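Local coordinates for protein phospholyase (Arthrobacter aurescens, PDB 5G4I) that acts as a pyridoxal phosphate-dependent phospholyase, although it is a homologue of the class III transaminases, at residues E40-S45 with T50-K55. Sequence-based numbering, arbitrary orientation.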
# COMPACT_ATOMS: atom_id res chain seq x y z
N GLU A 40 11.00 -10.61 21.47
CA GLU A 40 11.92 -9.95 20.57
C GLU A 40 12.58 -11.03 19.71
O GLU A 40 13.41 -11.83 20.18
CB GLU A 40 13.01 -9.11 21.30
CG GLU A 40 13.93 -8.36 20.36
CD GLU A 40 15.01 -7.52 21.04
OE1 GLU A 40 14.91 -7.43 22.28
OE2 GLU A 40 15.98 -7.12 20.34
N LEU A 41 12.19 -11.11 18.41
CA LEU A 41 12.75 -12.13 17.51
C LEU A 41 13.81 -11.55 16.65
O LEU A 41 13.55 -10.61 15.89
CB LEU A 41 11.59 -12.79 16.69
CG LEU A 41 10.58 -13.59 17.48
CD1 LEU A 41 9.58 -14.26 16.55
CD2 LEU A 41 11.23 -14.68 18.34
N VAL A 42 15.04 -12.06 16.76
CA VAL A 42 16.21 -11.43 16.15
C VAL A 42 16.75 -12.08 14.87
O VAL A 42 17.48 -11.43 14.08
CB VAL A 42 17.39 -11.25 17.18
CG1 VAL A 42 16.87 -10.45 18.37
CG2 VAL A 42 17.95 -12.56 17.61
N SER A 43 16.46 -13.35 14.65
CA SER A 43 16.93 -14.09 13.46
C SER A 43 16.04 -15.29 13.27
O SER A 43 15.29 -15.77 14.16
CB SER A 43 18.37 -14.51 13.58
OG SER A 43 18.54 -15.48 14.62
N GLY A 44 16.04 -15.80 12.03
CA GLY A 44 15.31 -17.02 11.68
C GLY A 44 16.00 -17.80 10.55
O GLY A 44 16.81 -17.24 9.78
N SER A 45 15.66 -19.08 10.42
CA SER A 45 16.13 -19.90 9.28
C SER A 45 15.10 -20.97 9.01
O SER A 45 14.83 -21.86 9.85
CB SER A 45 17.52 -20.52 9.64
OG SER A 45 17.91 -21.28 8.47
N THR A 50 14.77 -17.40 16.53
CA THR A 50 15.58 -17.23 17.74
C THR A 50 15.31 -15.86 18.36
O THR A 50 15.20 -14.81 17.65
CB THR A 50 17.07 -17.30 17.43
OG1 THR A 50 17.37 -18.57 16.83
CG2 THR A 50 17.90 -17.17 18.73
N ASP A 51 15.00 -15.86 19.66
CA ASP A 51 14.77 -14.63 20.48
C ASP A 51 16.07 -13.98 20.98
O ASP A 51 17.13 -14.52 20.75
CB ASP A 51 13.63 -14.79 21.55
CG ASP A 51 14.03 -15.56 22.83
OD1 ASP A 51 15.27 -15.69 22.99
OD2 ASP A 51 13.09 -15.98 23.59
N ALA A 52 15.91 -12.79 21.56
CA ALA A 52 17.08 -11.98 21.98
C ALA A 52 17.84 -12.70 23.14
O ALA A 52 19.02 -12.34 23.35
CB ALA A 52 16.67 -10.57 22.38
N GLN A 53 17.19 -13.59 23.85
CA GLN A 53 17.86 -14.42 24.90
C GLN A 53 18.45 -15.71 24.39
O GLN A 53 19.04 -16.49 25.17
CB GLN A 53 16.86 -14.76 26.01
CG GLN A 53 16.27 -13.57 26.79
CD GLN A 53 15.42 -12.52 26.02
OE1 GLN A 53 15.72 -11.30 26.02
NE2 GLN A 53 14.40 -12.98 25.34
N GLY A 54 18.32 -16.01 23.09
CA GLY A 54 18.85 -17.20 22.49
C GLY A 54 17.94 -18.44 22.47
O GLY A 54 18.36 -19.49 22.02
N LYS A 55 16.70 -18.30 22.94
CA LYS A 55 15.72 -19.44 22.90
C LYS A 55 15.26 -19.64 21.45
O LYS A 55 14.99 -18.60 20.70
CB LYS A 55 14.52 -19.18 23.79
CG LYS A 55 13.47 -20.28 23.90
CD LYS A 55 12.52 -20.00 25.08
CE LYS A 55 11.23 -20.88 25.10
NZ LYS A 55 11.60 -22.27 25.28
O HOH W 1 12.55 -11.40 24.00
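Val42 and Ser43 both face Thr50 across two antiparallel strands: Val42 N donates to Thr50 O at 2.9 Å, and Thr50 N to Ser43 O with an N-H...O angle of 164°. Further along, Ala52 N makes a weak bond to Glu40 O, which the CA of Asp51 also approaches. The two methyls of Val42 let it touch two places at once, CG2 lying 3.6 Å from Thr50 O while CG1 packs on the methyl of Ala52. Glu40 meets the same methyl from a second direction, roughly at right angles to Val42. With CG anti to the backbone N (chi1 -177°) and the chain extended, its aliphatic part lies alongside Ala52 CB, and OE1 comes within 3.6 Å of Ala52 CB. Replacing Glu40 with glycine would probably uncover this flank of Ala52 and weaken the packing on Leu92 of the second subunit. Small Ser43 sets OG 3.7 Å from Thr50 CB on their shared face. The short side chain of Asp51 turns its carboxylate back over its own type I turn: OD1 accepts from Lys55 N, which arrives from above the carboxylate plane, and weakly from Gln53 N, while OD2 is hydrogen-bonded to Tyr57 OH. Gly54 supplies the positive phi (90°) that lets the chain leave the turn. The whole is a beta hairpin with a classic bulge, at the edge, within this chain, of a mixed sheet; its strand 41-45 makes backbone hydrogen bonds from Leu41 and Gly44 to the second subunit.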